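Dehalogenase (Rhodospirillaceae, PDB 6A41) probably removes halogen from a halogenated substrate, as a dehalogenase built on the Rossmann fold of the short-chain dehydrogenase/reductase and enoyl reductase family. Local coordinates at residues Ser122-Lys127 / Lys165-Asp170; Asp5-Ile10 / Lys72-Ile77. All coordinates share one frame; numbering follows the deposited sequence.

Contact 1: Ser122-Lys127 / Lys165-Asp170; sequences SMRKRK and KELGRD
Lys127 and Asp170 bring the backbones closest, CA to CA 4.7 Å, where helix 98-126 has just ended at the positive phi of Lys127 and Asp170 stands in the segment that follows Leu167. Asp170 divides its carboxylate between two cations. Arg124 NH1 donates a hydrogen bond to Asp170 OD2 at 2.9 Å, part of a salt bridge and nearly straight (162°). Asp170 OD2 lies in the guanidinium plane; the guanidinium and carboxylate planes are 88° apart, and NH1 meets OD2 from above the carboxylate plane. Lys127 NZ reaches the other oxygen, Asp170 OD1, at 3.1 Å in a second salt bridge, from the carboxylate face opposite to the one Arg124 NH1 uses, and also makes a weak bond to Arg124 O. The Arg124 chain runs extended from CG to NE, which brings NE across toward Leu167. Leu167 CD2 sits over the centre of one guanidinium face, 3.5 Å from Arg124 CZ, and Arg124 NH2 makes a weak bond to Glu166 O at 3.5 Å. The Glu166 carboxylate is 4.1 Å away, OE2 to Arg124 NH2, beyond a salt bridge; OE2 bonds instead to the Leu93 backbone N of a second subunit. The resulting salt-bridge network ties the end of helix 98-126 to segment 165-170 at the surface, and the two cations would probably stabilise the ionised form of Asp170.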
ATOM      1  N   SER A 122      19.168  25.310  -3.595  1.00 13.50           N
ATOM      2  CA  SER A 122      19.751  25.579  -4.919  1.00 15.04           C
ATOM      3  C   SER A 122      18.865  25.124  -6.073  1.00 14.35           C
ATOM      4  O   SER A 122      18.821  25.775  -7.112  1.00 14.74           O
ATOM      5  CB  SER A 122      21.135  24.934  -5.061  1.00 14.87           C
ATOM      6  OG  SER A 122      21.060  23.492  -5.098  1.00 14.48           O
HETATM    7  N   MSE A 123      18.138  24.033  -5.866  1.00 14.00           N
HETATM    8  CA  MSE A 123      17.189  23.485  -6.860  1.00 14.71           C
HETATM    9  C   MSE A 123      16.004  24.358  -6.974  1.00 14.90           C
HETATM   10  O   MSE A 123      15.479  24.547  -8.080  1.00 13.01           O
HETATM   11  CB  MSE A 123      16.739  22.074  -6.484  1.00 15.24           C
HETATM   12  CG  MSE A 123      17.945  21.165  -6.355  1.00 15.07           C
HETATM   13 SE   MSE A 123      17.328  19.333  -5.972  1.00 19.04          SE
HETATM   14  CE  MSE A 123      18.898  18.362  -6.562  1.00 17.16           C
ATOM     15  N   ARG A 124      15.520  24.897  -5.841  1.00 16.53           N
ATOM     16  CA  ARG A 124      14.324  25.687  -5.885  1.00 18.21           C
ATOM     17  C   ARG A 124      14.494  26.956  -6.756  1.00 21.11           C
ATOM     18  O   ARG A 124      13.583  27.344  -7.502  1.00 19.20           O
ATOM     19  CB  ARG A 124      13.831  26.057  -4.501  1.00 18.47           C
ATOM     20  CG  ARG A 124      13.388  24.840  -3.645  1.00 20.89           C
ATOM     21  CD  ARG A 124      12.700  25.527  -2.465  1.00 25.00           C
ATOM     22  NE  ARG A 124      12.056  24.801  -1.439  1.00 27.77           N
ATOM     23  CZ  ARG A 124      10.779  24.528  -1.433  1.00 29.85           C
ATOM     24  NH1 ARG A 124      10.001  24.774  -2.452  1.00 30.63           N
ATOM     25  NH2 ARG A 124      10.313  23.877  -0.421  1.00 34.91           N
ATOM     26  N   LYS A 125      15.673  27.536  -6.611  1.00 24.43           N
ATOM     27  CA  LYS A 125      16.010  28.742  -7.305  1.00 28.13           C
ATOM     28  C   LYS A 125      16.001  28.406  -8.772  1.00 28.77           C
ATOM     29  O   LYS A 125      15.658  29.267  -9.516  1.00 26.74           O
ATOM     30  CB  LYS A 125      17.428  29.173  -6.908  1.00 30.62           C
ATOM     31  CG  LYS A 125      17.651  29.877  -5.565  1.00 32.79           C
ATOM     32  CD  LYS A 125      16.927  31.198  -5.551  1.00 36.44           C
ATOM     33  CE  LYS A 125      17.540  32.092  -4.503  1.00 41.87           C
ATOM     34  NZ  LYS A 125      16.834  33.396  -4.464  1.00 46.88           N
ATOM     35  N   ARG A 126      16.512  27.212  -9.169  1.00 26.70           N
ATOM     36  CA  ARG A 126      16.418  26.685 -10.619  1.00 28.21           C
ATOM     37  C   ARG A 126      15.032  26.197 -11.136  1.00 25.09           C
ATOM     38  O   ARG A 126      14.785  26.179 -12.347  1.00 24.27           O
ATOM     39  CB  ARG A 126      17.450  25.538 -10.855  1.00 29.83           C
ATOM     40  CG  ARG A 126      18.855  26.017 -10.519  1.00 33.89           C
ATOM     41  CD  ARG A 126      19.881  24.957 -10.130  1.00 37.83           C
ATOM     42  NE  ARG A 126      19.682  23.697 -10.849  1.00 39.84           N
ATOM     43  CZ  ARG A 126      19.916  23.561 -12.170  1.00 38.66           C
ATOM     44  NH1 ARG A 126      20.401  24.574 -12.922  1.00 37.70           N
ATOM     45  NH2 ARG A 126      19.723  22.403 -12.726  1.00 35.49           N
ATOM     46  N   LYS A 127      14.091  25.879 -10.245  1.00 20.15           N
ATOM     47  CA  LYS A 127      12.858  25.213 -10.584  1.00 20.06           C
ATOM     48  C   LYS A 127      13.097  23.877 -11.304  1.00 17.24           C
ATOM     49  O   LYS A 127      12.381  23.546 -12.240  1.00 15.79           O
ATOM     50  CB  LYS A 127      11.891  26.037 -11.382  1.00 22.94           C
ATOM     51  CG  LYS A 127      11.677  27.446 -10.806  1.00 26.37           C
ATOM     52  CD  LYS A 127      10.754  27.420  -9.645  1.00 27.21           C
ATOM     53  CE  LYS A 127      10.497  28.845  -9.212  1.00 30.66           C
ATOM     54  NZ  LYS A 127      10.616  28.844  -7.785  1.00 33.25           N
ATOM     55  N   LYS A 165       5.540  16.669  -1.787  1.00  9.92           N
ATOM     56  CA  LYS A 165       4.548  17.703  -1.766  1.00 10.82           C
ATOM     57  C   LYS A 165       5.130  19.063  -1.558  1.00 10.93           C
ATOM     58  O   LYS A 165       4.669  20.039  -2.148  1.00 10.63           O
ATOM     59  CB  LYS A 165       3.413  17.403  -0.794  1.00 11.18           C
ATOM     60  CG  LYS A 165       2.568  16.204  -1.239  1.00 11.82           C
ATOM     61  CD  LYS A 165       1.485  15.854  -0.227  1.00 12.35           C
ATOM     62  CE  LYS A 165       0.508  14.834  -0.764  1.00 13.99           C
ATOM     63  NZ  LYS A 165      -0.485  14.549   0.280  1.00 15.14           N
ATOM     64  N   GLU A 166       6.109  19.124  -0.699  1.00 11.24           N
ATOM     65  CA  GLU A 166       6.687  20.403  -0.316  1.00 12.34           C
ATOM     66  C   GLU A 166       7.540  21.040  -1.457  1.00 12.83           C
ATOM     67  O   GLU A 166       7.510  22.280  -1.704  1.00 13.10           O
ATOM     68  CB  GLU A 166       7.549  20.083   0.944  1.00 13.81           C
ATOM     69  CG  GLU A 166       8.350  21.233   1.459  1.00 15.96           C
ATOM     70  CD  GLU A 166       8.936  21.058   2.878  1.00 18.51           C
ATOM     71  OE1 GLU A 166       8.477  20.201   3.727  1.00 19.68           O
ATOM     72  OE2 GLU A 166       9.838  21.900   3.122  1.00 19.77           O
ATOM     73  N   LEU A 167       8.201  20.217  -2.270  1.00 11.63           N
ATOM     74  CA  LEU A 167       9.060  20.673  -3.329  1.00 12.00           C
ATOM     75  C   LEU A 167       8.457  20.588  -4.734  1.00 12.23           C
ATOM     76  O   LEU A 167       9.033  21.171  -5.690  1.00 12.00           O
ATOM     77  CB  LEU A 167      10.314  19.800  -3.330  1.00 12.49           C
ATOM     78  CG  LEU A 167      11.206  19.926  -2.115  1.00 13.34           C
ATOM     79  CD1 LEU A 167      12.299  18.935  -2.061  1.00 13.06           C
ATOM     80  CD2 LEU A 167      11.819  21.295  -2.101  1.00 15.32           C
ATOM     81  N   GLY A 168       7.252  20.003  -4.866  1.00 12.31           N
ATOM     82  CA  GLY A 168       6.655  19.715  -6.199  1.00 12.66           C
ATOM     83  C   GLY A 168       6.261  20.940  -6.989  1.00 13.28           C
ATOM     84  O   GLY A 168       6.343  20.936  -8.254  1.00 12.61           O
ATOM     85  N   ARG A 169       5.896  22.002  -6.297  1.00 14.90           N
ATOM     86  CA  ARG A 169       5.551  23.192  -7.038  1.00 18.77           C
ATOM     87  C   ARG A 169       6.771  23.862  -7.708  1.00 18.71           C
ATOM     88  O   ARG A 169       6.621  24.687  -8.672  1.00 17.80           O
ATOM     89  CB  ARG A 169       4.768  24.163  -6.172  1.00 22.66           C
ATOM     90  CG  ARG A 169       3.329  23.675  -5.806  1.00 26.76           C
ATOM     91  CD  ARG A 169       2.520  23.107  -7.011  1.00 31.94           C
ATOM     92  NE  ARG A 169       1.114  23.074  -6.585  1.00 38.86           N
ATOM     93  CZ  ARG A 169       0.267  22.109  -6.831  1.00 40.39           C
ATOM     94  NH1 ARG A 169       0.689  21.085  -7.468  1.00 55.09           N
ATOM     95  NH2 ARG A 169      -0.950  22.095  -6.396  1.00 38.61           N
ATOM     96  N   ASP A 170       7.942  23.561  -7.207  1.00 15.68           N
ATOM     97  CA  ASP A 170       9.180  23.995  -7.849  1.00 16.67           C
ATOM     98  C   ASP A 170       9.744  22.989  -8.864  1.00 16.92           C
ATOM     99  O   ASP A 170      10.896  23.077  -9.253  1.00 16.22           O
ATOM    100  CB  ASP A 170      10.160  24.290  -6.768  1.00 16.17           C
ATOM    101  CG  ASP A 170       9.903  25.687  -6.095  1.00 19.84           C
ATOM    102  OD1 ASP A 170       9.074  26.470  -6.634  1.00 20.09           O
ATOM    103  OD2 ASP A 170      10.543  25.944  -5.061  1.00 19.36           O
TER

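Contact 2: Asp5-Ile10 / Lys72-Ile77; sequences DRVILI and KRHGHI
Val7 meets the loop that leaves helix 63-74, and the contact between 5-10 and 72-77 is chiefly apolar. Its CA lies 5.2 Å from that of Ile77, the nearest backbone approach. The two methyls of Val7 divide the work. CG1, anti to the backbone N (chi1 177°), rests 3.5 Å from the carbonyl oxygen His76 O, while CG2 approaches the His76 ring obliquely, 3.6 Å from NE2, and also lies 4.2 Å from His74 CB. An alanine here loses both methyls, which would probably open a gap beside the His76 ring and the His76 carbonyl oxygen and leave the ring less hemmed in, though still with its weak bond to Asp78. Further along the strand, Leu9 CD2 touches Ile77 CD1 at 3.8 Å, and Ile77 CG2 packs against Leu9 CB at 4.0 Å. Val7 and Leu9, two residues apart, thus present the same face of strand 7-10 to the loop.

The polar links run through Asp78, just beyond segment 72-77. Asp78 OD2 accepts a bond from the Val7 backbone N and a weak one from His76 NE2, joining the strand and the ring through one carboxylate oxygen.

Gly75, with positive phi, turns the chain out of helix 63-74 toward strand 79-83, which lies beside strand 7-10 in the parallel sheet. Val7 and Leu9 also pack on Leu33 of strand 31-34, and Ile77 packs back on Ala70 and Leu71 of the helix.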
ATOM      1  N   ASP A   5      24.418  15.874 -19.694  1.00 19.03           N
ATOM      2  CA  ASP A   5      24.528  17.225 -19.129  1.00 21.82           C
ATOM      3  C   ASP A   5      23.770  17.283 -17.779  1.00 22.23           C
ATOM      4  O   ASP A   5      23.141  18.297 -17.508  1.00 25.18           O
ATOM      5  CB  ASP A   5      23.945  18.270 -20.110  1.00 23.02           C
ATOM      6  CG  ASP A   5      24.802  18.385 -21.437  1.00 24.33           C
ATOM      7  OD1 ASP A   5      26.017  18.241 -21.425  1.00 25.52           O
ATOM      8  OD2 ASP A   5      24.205  18.544 -22.502  1.00 30.43           O
ATOM      9  N   ARG A   6      23.615  16.153 -17.052  1.00 18.51           N
ATOM     10  CA  ARG A   6      23.004  16.252 -15.714  1.00 17.52           C
ATOM     11  C   ARG A   6      24.106  16.067 -14.695  1.00 15.29           C
ATOM     12  O   ARG A   6      24.876  15.117 -14.835  1.00 13.46           O
ATOM     13  CB  ARG A   6      21.891  15.195 -15.501  1.00 18.67           C
ATOM     14  CG  ARG A   6      20.667  15.352 -16.403  1.00 22.23           C
ATOM     15  CD  ARG A   6      19.911  16.647 -16.061  1.00 25.96           C
ATOM     16  NE  ARG A   6      18.889  16.930 -17.078  1.00 29.72           N
ATOM     17  CZ  ARG A   6      19.011  17.804 -18.075  1.00 31.68           C
ATOM     18  NH1 ARG A   6      20.119  18.508 -18.264  1.00 33.23           N
ATOM     19  NH2 ARG A   6      18.012  17.948 -18.935  1.00 33.80           N
ATOM     20  N   VAL A   7      24.136  16.912 -13.684  1.00 12.99           N
ATOM     21  CA  VAL A   7      25.090  16.829 -12.576  1.00 12.89           C
ATOM     22  C   VAL A   7      24.393  16.048 -11.449  1.00 12.79           C
ATOM     23  O   VAL A   7      23.324  16.532 -10.922  1.00 13.26           O
ATOM     24  CB  VAL A   7      25.506  18.261 -12.049  1.00 13.10           C
ATOM     25  CG1 VAL A   7      26.437  18.141 -10.860  1.00 13.23           C
ATOM     26  CG2 VAL A   7      26.136  19.048 -13.197  1.00 13.57           C
ATOM     27  N   ILE A   8      24.963  14.875 -11.124  1.00 11.46           N
ATOM     28  CA  ILE A   8      24.392  13.980 -10.130  1.00 12.87           C
ATOM     29  C   ILE A   8      25.355  13.895  -8.947  1.00 11.53           C
ATOM     30  O   ILE A   8      26.496  13.500  -9.143  1.00 11.70           O
ATOM     31  CB  ILE A   8      24.175  12.619 -10.738  1.00 14.10           C
ATOM     32  CG1 ILE A   8      23.179  12.848 -11.869  1.00 17.29           C
ATOM     33  CG2 ILE A   8      23.586  11.653  -9.731  1.00 14.55           C
ATOM     34  CD1 ILE A   8      22.747  11.665 -12.550  1.00 20.52           C
ATOM     35  N   LEU A   9      24.898  14.192  -7.742  1.00 10.71           N
ATOM     36  CA  LEU A   9      25.744  14.024  -6.574  1.00  9.83           C
ATOM     37  C   LEU A   9      25.323  12.748  -5.874  1.00  9.40           C
ATOM     38  O   LEU A   9      24.150  12.608  -5.509  1.00  9.42           O
ATOM     39  CB  LEU A   9      25.410  15.221  -5.650  1.00  9.96           C
ATOM     40  CG  LEU A   9      25.995  15.109  -4.281  1.00 10.12           C
ATOM     41  CD1 LEU A   9      27.501  14.947  -4.404  1.00 10.35           C
ATOM     42  CD2 LEU A   9      25.556  16.371  -3.458  1.00 10.54           C
ATOM     43  N   ILE A  10      26.219  11.806  -5.654  1.00  9.04           N
ATOM     44  CA  ILE A  10      25.905  10.572  -5.015  1.00  9.17           C
ATOM     45  C   ILE A  10      26.664  10.580  -3.647  1.00  9.27           C
ATOM     46  O   ILE A  10      27.860  10.857  -3.590  1.00  8.99           O
ATOM     47  CB  ILE A  10      26.406   9.377  -5.798  1.00  9.67           C
ATOM     48  CG1 ILE A  10      25.878   9.371  -7.274  1.00  9.46           C
ATOM     49  CG2 ILE A  10      26.008   8.049  -5.101  1.00  9.76           C
ATOM     50  CD1 ILE A  10      26.524   8.347  -8.193  1.00  9.87           C
ATOM     51  N   LYS A  72      29.948  24.528  -5.950  1.00 23.52           N
ATOM     52  CA  LYS A  72      31.040  25.213  -6.634  1.00 28.22           C
ATOM     53  C   LYS A  72      31.596  24.526  -7.894  1.00 28.05           C
ATOM     54  O   LYS A  72      32.044  25.183  -8.813  1.00 27.48           O
ATOM     55  CB  LYS A  72      32.212  25.384  -5.669  1.00 32.82           C
ATOM     56  CG  LYS A  72      32.344  26.716  -5.030  1.00 39.06           C
ATOM     57  CD  LYS A  72      33.477  27.512  -5.709  1.00 45.46           C
ATOM     58  CE  LYS A  72      34.163  28.447  -4.737  1.00 51.97           C
ATOM     59  NZ  LYS A  72      33.122  29.205  -3.938  1.00 57.06           N
ATOM     60  N   ARG A  73      31.565  23.205  -7.977  1.00 26.21           N
ATOM     61  CA  ARG A  73      32.219  22.536  -9.080  1.00 26.00           C
ATOM     62  C   ARG A  73      31.626  22.988 -10.419  1.00 24.63           C
ATOM     63  O   ARG A  73      32.416  23.335 -11.297  1.00 23.02           O
ATOM     64  CB  ARG A  73      32.134  21.007  -8.931  1.00 27.54           C
ATOM     65  CG  ARG A  73      32.734  20.214 -10.077  1.00 30.53           C
ATOM     66  CD  ARG A  73      34.155  19.924  -9.797  1.00 32.49           C
ATOM     67  NE  ARG A  73      34.744  19.021 -10.765  1.00 34.07           N
ATOM     68  CZ  ARG A  73      36.060  18.904 -10.974  1.00 37.41           C
ATOM     69  NH1 ARG A  73      36.944  19.638 -10.309  1.00 36.75           N
ATOM     70  NH2 ARG A  73      36.502  18.047 -11.879  1.00 41.23           N
ATOM     71  N   HIS A  74      30.296  22.899 -10.594  1.00 21.02           N
ATOM     72  CA  HIS A  74      29.596  23.297 -11.821  1.00 23.01           C
ATOM     73  C   HIS A  74      28.583  24.357 -11.678  1.00 21.94           C
ATOM     74  O   HIS A  74      28.057  24.884 -12.687  1.00 25.02           O
ATOM     75  CB  HIS A  74      28.905  22.080 -12.505  1.00 24.24           C
ATOM     76  CG  HIS A  74      29.885  21.077 -12.899  1.00 25.61           C
ATOM     77  ND1 HIS A  74      30.836  21.343 -13.880  1.00 28.19           N
ATOM     78  CD2 HIS A  74      30.245  19.907 -12.326  1.00 26.72           C
ATOM     79  CE1 HIS A  74      31.686  20.330 -13.949  1.00 24.13           C
ATOM     80  NE2 HIS A  74      31.339  19.442 -13.028  1.00 26.94           N
ATOM     81  N   GLY A  75      28.335  24.739 -10.448  1.00 18.92           N
ATOM     82  CA  GLY A  75      27.354  25.822 -10.203  1.00 18.44           C
ATOM     83  C   GLY A  75      26.047  25.249  -9.775  1.00 16.86           C
ATOM     84  O   GLY A  75      25.193  26.002  -9.355  1.00 16.03           O
ATOM     85  N   HIS A  76      25.764  23.947 -10.019  1.00 14.88           N
ATOM     86  CA  HIS A  76      24.456  23.411  -9.664  1.00 14.21           C
ATOM     87  C   HIS A  76      24.531  21.948  -9.508  1.00 13.27           C
ATOM     88  O   HIS A  76      25.461  21.377  -9.928  1.00 12.68           O
ATOM     89  CB  HIS A  76      23.408  23.755 -10.764  1.00 14.98           C
ATOM     90  CG  HIS A  76      23.608  23.063 -12.058  1.00 15.32           C
ATOM     91  ND1 HIS A  76      24.563  23.447 -12.960  1.00 15.85           N
ATOM     92  CD2 HIS A  76      23.072  21.906 -12.554  1.00 16.58           C
ATOM     93  CE1 HIS A  76      24.558  22.636 -14.003  1.00 16.51           C
ATOM     94  NE2 HIS A  76      23.681  21.676 -13.772  1.00 17.38           N
ATOM     95  N   ILE A  77      23.474  21.397  -8.938  1.00 13.23           N
ATOM     96  CA  ILE A  77      23.234  19.938  -8.825  1.00 13.37           C
ATOM     97  C   ILE A  77      21.838  19.596  -9.401  1.00 12.84           C
ATOM     98  O   ILE A  77      20.832  20.143  -8.935  1.00 14.63           O
ATOM     99  CB  ILE A  77      23.341  19.440  -7.357  1.00 13.39           C
ATOM    100  CG1 ILE A  77      24.779  19.651  -6.835  1.00 14.69           C
ATOM    101  CG2 ILE A  77      22.938  17.982  -7.221  1.00 13.89           C
ATOM    102  CD1 ILE A  77      24.835  19.656  -5.298  1.00 15.32           C
TER

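From the N terminus, strand 7-10 opens contact 2, and the chain passes through strands 31-34 and 56-57 before residues 72-77 close it, 61 residues later. Strand 79-83 follows, and helix 98-126 then opens contact 1, closed after 37 residues, including strand 129-136, by residues 165-170. The two loops are in series, neither nested nor crossed. Contact 2 ties an inner strand to residues 72-77, contact 1 the end of helix 98-126 to residues 165-170. Their centres lie 16 Å apart, and they touch where Arg126 NH2 packs on His76 CD2 at 3.4 Å, while also forming a salt bridge with Asp78, the residue that meets Val7 N and His76, and where Met123 CE meets Ile77 O.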